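Local coordinates for chitin oligosaccahride binding protein NagB1 (Paenibacillus sp. FPU-7, PDB 7EHP) that binds short chitin oligosaccharides such as diacetylchitobiose, probably as the extracellular solute-binding component of a sugar uptake system, at residues T256-P268 with H335-L347. Sequence-based numbering, arbitrary orientation.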
loop_
_atom_site.group_PDB
_atom_site.type_symbol
_atom_site.label_atom_id
_atom_site.label_comp_id
_atom_site.label_asym_id
_atom_site.label_seq_id
_atom_site.Cartn_x
_atom_site.Cartn_y
_atom_site.Cartn_z
ATOM N N THR A 256 -2.333 16.628 15.426
ATOM C CA THR A 256 -1.137 16.834 14.630
ATOM C C THR A 256 -0.522 18.177 15.000
ATOM O O THR A 256 -1.101 19.235 14.718
ATOM C CB THR A 256 -1.489 16.774 13.147
ATOM O OG1 THR A 256 -2.111 15.510 12.860
ATOM C CG2 THR A 256 -0.227 16.969 12.284
ATOM N N LYS A 257 0.646 18.127 15.640
ATOM C CA LYS A 257 1.417 19.338 15.894
ATOM C C LYS A 257 1.761 20.050 14.596
ATOM O O LYS A 257 1.638 21.276 14.489
ATOM C CB LYS A 257 2.706 18.976 16.630
ATOM C CG LYS A 257 2.490 18.272 17.951
ATOM C CD LYS A 257 3.807 17.818 18.548
ATOM C CE LYS A 257 3.591 17.178 19.917
ATOM N NZ LYS A 257 2.746 15.955 19.830
ATOM N N ILE A 258 2.153 19.277 13.585
ATOM C CA ILE A 258 3.025 19.722 12.509
ATOM C C ILE A 258 2.319 19.643 11.156
ATOM O O ILE A 258 2.935 19.280 10.148
ATOM C CB ILE A 258 4.303 18.863 12.525
ATOM C CG1 ILE A 258 3.926 17.389 12.326
ATOM C CG2 ILE A 258 5.063 19.041 13.846
ATOM C CD1 ILE A 258 5.041 16.519 11.811
ATOM N N ALA A 259 1.038 20.021 11.113
ATOM C CA ALA A 259 0.206 19.719 9.946
ATOM C C ALA A 259 0.715 20.396 8.668
ATOM O O ALA A 259 0.886 19.742 7.633
ATOM C CB ALA A 259 -1.241 20.118 10.235
ATOM N N GLU A 260 0.946 21.710 8.706
ATOM C CA GLU A 260 1.308 22.397 7.468
ATOM C C GLU A 260 2.763 22.179 7.071
ATOM O O GLU A 260 3.100 22.263 5.883
ATOM C CB GLU A 260 1.024 23.898 7.582
ATOM C CG GLU A 260 0.924 24.646 6.243
ATOM C CD GLU A 260 -0.129 24.090 5.271
ATOM O OE1 GLU A 260 -0.107 24.513 4.090
ATOM O OE2 GLU A 260 -0.988 23.266 5.678
ATOM N N ASP A 261 3.649 21.914 8.020
ATOM C CA ASP A 261 5.031 21.671 7.643
ATOM C C ASP A 261 5.322 20.187 7.409
ATOM O O ASP A 261 6.476 19.748 7.555
ATOM C CB ASP A 261 5.973 22.310 8.673
ATOM C CG ASP A 261 5.573 22.016 10.101
ATOM O OD1 ASP A 261 5.211 20.863 10.382
ATOM O OD2 ASP A 261 5.578 22.953 10.933
ATOM N N ILE A 262 4.302 19.401 7.011
ATOM C CA ILE A 262 4.499 18.015 6.585
ATOM C C ILE A 262 4.696 17.990 5.076
ATOM O O ILE A 262 3.885 18.551 4.328
ATOM C CB ILE A 262 3.312 17.125 6.991
ATOM C CG1 ILE A 262 3.395 16.750 8.464
ATOM C CG2 ILE A 262 3.333 15.831 6.169
ATOM C CD1 ILE A 262 2.159 16.047 8.996
ATOM N N GLY A 263 5.764 17.332 4.624
ATOM C CA GLY A 263 6.026 17.175 3.205
ATOM C C GLY A 263 6.286 15.738 2.785
ATOM O O GLY A 263 6.121 14.807 3.575
ATOM N N PHE A 264 6.723 15.544 1.549
ATOM C CA PHE A 264 6.876 14.203 0.998
ATOM C C PHE A 264 7.900 14.280 -0.120
ATOM O O PHE A 264 7.837 15.199 -0.941
ATOM C CB PHE A 264 5.530 13.678 0.472
ATOM C CG PHE A 264 5.594 12.312 -0.171
ATOM C CD1 PHE A 264 5.980 12.161 -1.493
ATOM C CD2 PHE A 264 5.224 11.182 0.543
ATOM C CE1 PHE A 264 6.035 10.904 -2.076
ATOM C CE2 PHE A 264 5.285 9.925 -0.023
ATOM C CZ PHE A 264 5.677 9.780 -1.342
ATOM N N PHE A 265 8.834 13.328 -0.162
ATOM C CA PHE A 265 9.732 13.228 -1.306
ATOM C C PHE A 265 9.981 11.766 -1.657
ATOM O O PHE A 265 9.888 10.876 -0.810
ATOM C CB PHE A 265 11.066 13.970 -1.068
ATOM C CG PHE A 265 11.812 13.539 0.169
ATOM C CD1 PHE A 265 12.664 12.451 0.142
ATOM C CD2 PHE A 265 11.678 14.244 1.351
ATOM C CE1 PHE A 265 13.355 12.054 1.283
ATOM C CE2 PHE A 265 12.364 13.856 2.494
ATOM C CZ PHE A 265 13.206 12.760 2.457
ATOM N N SER A 266 10.300 11.530 -2.927
ATOM C CA SER A 266 10.706 10.200 -3.358
ATOM C C SER A 266 12.015 9.808 -2.677
ATOM O O SER A 266 12.852 10.657 -2.353
ATOM C CB SER A 266 10.856 10.165 -4.877
ATOM O OG SER A 266 11.334 8.906 -5.313
ATOM N N PHE A 267 12.175 8.509 -2.436
ATOM C CA PHE A 267 13.336 8.017 -1.702
ATOM C C PHE A 267 14.618 8.382 -2.442
ATOM O O PHE A 267 14.673 8.269 -3.667
ATOM C CB PHE A 267 13.256 6.498 -1.530
ATOM C CG PHE A 267 14.239 5.962 -0.560
ATOM C CD1 PHE A 267 13.973 5.986 0.801
ATOM C CD2 PHE A 267 15.468 5.477 -1.004
ATOM C CE1 PHE A 267 14.911 5.498 1.714
ATOM C CE2 PHE A 267 16.410 4.996 -0.114
ATOM C CZ PHE A 267 16.143 5.012 1.250
ATOM N N PRO A 268 15.670 8.802 -1.731
ATOM C CA PRO A 268 16.925 9.163 -2.403
ATOM C C PRO A 268 17.429 8.098 -3.373
ATOM O O PRO A 268 17.212 6.894 -3.192
ATOM C CB PRO A 268 17.899 9.357 -1.235
ATOM C CG PRO A 268 17.024 9.816 -0.117
ATOM C CD PRO A 268 15.751 9.025 -0.273
ATOM N N HIS A 335 -3.923 20.033 0.025
ATOM C CA HIS A 335 -2.771 20.217 0.890
ATOM C C HIS A 335 -1.455 20.146 0.103
ATOM O O HIS A 335 -1.354 19.423 -0.898
ATOM C CB HIS A 335 -2.823 19.151 1.981
ATOM C CG HIS A 335 -1.800 19.323 3.052
ATOM N ND1 HIS A 335 -2.136 19.616 4.356
ATOM C CD2 HIS A 335 -0.453 19.181 3.033
ATOM C CE1 HIS A 335 -1.033 19.710 5.078
ATOM N NE2 HIS A 335 0.002 19.440 4.301
ATOM N N PRO A 336 -0.439 20.920 0.518
ATOM C CA PRO A 336 0.888 20.806 -0.112
ATOM C C PRO A 336 1.420 19.386 -0.210
ATOM O O PRO A 336 1.959 19.012 -1.260
ATOM C CB PRO A 336 1.761 21.668 0.810
ATOM C CG PRO A 336 0.825 22.715 1.283
ATOM C CD PRO A 336 -0.446 21.974 1.553
ATOM N N VAL A 337 1.299 18.587 0.858
ATOM C CA VAL A 337 1.812 17.220 0.826
ATOM C C VAL A 337 1.183 16.458 -0.321
ATOM O O VAL A 337 1.804 15.553 -0.890
ATOM C CB VAL A 337 1.570 16.493 2.165
ATOM C CG1 VAL A 337 0.113 16.051 2.285
ATOM C CG2 VAL A 337 2.498 15.292 2.286
ATOM N N ILE A 338 -0.042 16.830 -0.701
ATOM C CA ILE A 338 -0.713 16.159 -1.802
ATOM C C ILE A 338 -0.128 16.595 -3.137
ATOM O O ILE A 338 0.074 15.759 -4.024
ATOM C CB ILE A 338 -2.233 16.400 -1.743
ATOM C CG1 ILE A 338 -2.816 15.927 -0.405
ATOM C CG2 ILE A 338 -2.923 15.683 -2.902
ATOM C CD1 ILE A 338 -2.566 14.472 -0.078
ATOM N N ARG A 339 0.141 17.900 -3.319
ATOM C CA ARG A 339 0.852 18.320 -4.527
ATOM C C ARG A 339 2.179 17.586 -4.611
ATOM O O ARG A 339 2.554 17.054 -5.666
ATOM C CB ARG A 339 1.155 19.827 -4.560
ATOM C CG ARG A 339 0.117 20.874 -5.024
ATOM C CD ARG A 339 -0.049 20.815 -6.564
ATOM N NE ARG A 339 -0.420 22.077 -7.224
ATOM C CZ ARG A 339 -1.659 22.532 -7.364
ATOM N NH1 ARG A 339 -1.898 23.685 -7.998
ATOM N NH2 ARG A 339 -2.652 21.902 -6.756
ATOM N N GLU A 340 2.909 17.565 -3.492
ATOM C CA GLU A 340 4.235 16.962 -3.458
ATOM C C GLU A 340 4.176 15.477 -3.797
ATOM O O GLU A 340 5.097 14.954 -4.427
ATOM C CB GLU A 340 4.872 17.206 -2.088
ATOM C CG GLU A 340 5.277 18.659 -1.877
ATOM C CD GLU A 340 5.905 18.929 -0.518
ATOM O OE1 GLU A 340 6.394 17.980 0.128
ATOM O OE2 GLU A 340 5.919 20.104 -0.094
ATOM N N MET A 341 3.093 14.790 -3.423
ATOM C CA MET A 341 2.927 13.391 -3.818
ATOM C C MET A 341 2.590 13.242 -5.297
ATOM O O MET A 341 3.091 12.326 -5.955
ATOM C CB MET A 341 1.836 12.740 -2.984
ATOM C CG MET A 341 2.247 12.392 -1.595
ATOM S SD MET A 341 0.766 11.921 -0.687
ATOM C CE MET A 341 1.556 11.080 0.596
ATOM N N ILE A 342 1.697 14.088 -5.827
ATOM C CA ILE A 342 1.394 14.044 -7.259
ATOM C C ILE A 342 2.631 14.408 -8.065
ATOM O O ILE A 342 2.953 13.773 -9.079
ATOM C CB ILE A 342 0.211 14.976 -7.584
ATOM C CG1 ILE A 342 -1.087 14.388 -7.045
ATOM C CG2 ILE A 342 0.100 15.195 -9.092
ATOM C CD1 ILE A 342 -1.327 12.956 -7.514
ATOM N N GLN A 343 3.344 15.437 -7.616
ATOM C CA GLN A 343 4.658 15.784 -8.140
ATOM C C GLN A 343 5.575 14.564 -8.181
ATOM O O GLN A 343 6.107 14.204 -9.237
ATOM C CB GLN A 343 5.226 16.894 -7.254
ATOM C CG GLN A 343 6.594 17.441 -7.551
ATOM C CD GLN A 343 7.015 18.464 -6.488
ATOM O OE1 GLN A 343 6.283 18.718 -5.521
ATOM N NE2 GLN A 343 8.192 19.051 -6.664
ATOM N N ALA A 344 5.750 13.896 -7.034
ATOM C CA ALA A 344 6.659 12.755 -6.974
ATOM C C ALA A 344 6.152 11.557 -7.768
ATOM O O ALA A 344 6.947 10.671 -8.087
ATOM C CB ALA A 344 6.908 12.337 -5.521
ATOM N N SER A 345 4.860 11.508 -8.095
ATOM C CA SER A 345 4.318 10.392 -8.858
ATOM C C SER A 345 4.578 10.521 -10.346
ATOM O O SER A 345 4.263 9.595 -11.098
ATOM C CB SER A 345 2.813 10.263 -8.641
ATOM O OG SER A 345 2.117 11.056 -9.581
ATOM N N GLU A 346 5.121 11.651 -10.793
ATOM C CA GLU A 346 5.433 11.806 -12.206
ATOM C C GLU A 346 6.579 10.896 -12.627
ATOM O O GLU A 346 6.765 10.671 -13.828
ATOM C CB GLU A 346 5.756 13.274 -12.491
ATOM C CG GLU A 346 4.621 14.210 -12.105
ATOM C CD GLU A 346 4.659 15.540 -12.822
ATOM O OE1 GLU A 346 5.775 16.044 -13.080
ATOM O OE2 GLU A 346 3.570 16.076 -13.131
ATOM N N LEU A 347 7.335 10.357 -11.665
ATOM C CA LEU A 347 8.455 9.472 -11.958
ATOM C C LEU A 347 7.969 8.127 -12.486
ATOM O O LEU A 347 6.797 7.763 -12.371
ATOM C CB LEU A 347 9.316 9.244 -10.710
ATOM C CG LEU A 347 9.522 10.438 -9.781
ATOM C CD1 LEU A 347 10.329 10.044 -8.540
ATOM C CD2 LEU A 347 10.186 11.591 -10.530
#
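In this periplasmic-binding-protein fold, helix 336-344 packs along strand 262-265, touching it through Phe264, Glu340 and Met341. The axes of strand 262-265 and helix 336-344 run parallel, 2° apart, and come within 7.0 Å. Phe264 N donates a hydrogen bond of 2.8 Å to Glu340 OE1. Its N-H...O angle is 149°, and the donor meets the oxygen nearly along its C-O axis. The side chain of Glu340 is extended beyond CG, which carries the carboxylate up to the strand. OE1 also lies 3.2 Å from Gly263 CA, which has no side chain to obstruct it. The other oxygen, OE2, forms a salt bridge with Lys126, so both carboxylate oxygens are held, OE1 by the strand N-H and OE2 by Lys126.

Strand 262-265 pairs antiparallel with strand 109-125, part of the large mixed sheet of this two-lobed fold. The CB of Phe264 leaves the strand toward the helix, and with CG anti to the backbone N (chi1 178°) the ring lies beside Met341. The side chains of Met341 and Phe264 cross at about a right angle. Met341 CG sits over one face, 3.7 Å from the ring centroid, as a CH-pi contact. Met341 SD lies above the face at 5.0 Å from the ring centroid, a Met-aromatic contact. Ala344 CB meets the ring edge in plane, 3.8 Å from Phe264 CE1. Phe123 of strand 109-125 makes an edge-to-face contact with this aromatic ring. Val337 CG2 adds apolar contact with Phe264 CB and Ile262 CG2. At the helix start, the ring edge of the N-cap residue His335 faces the type I turn Ala259 to Ile262, with CE1 3.2 Å from Ala259 O. The Met341 side chain is about 11 Å from a bound N-acetylglucosamine.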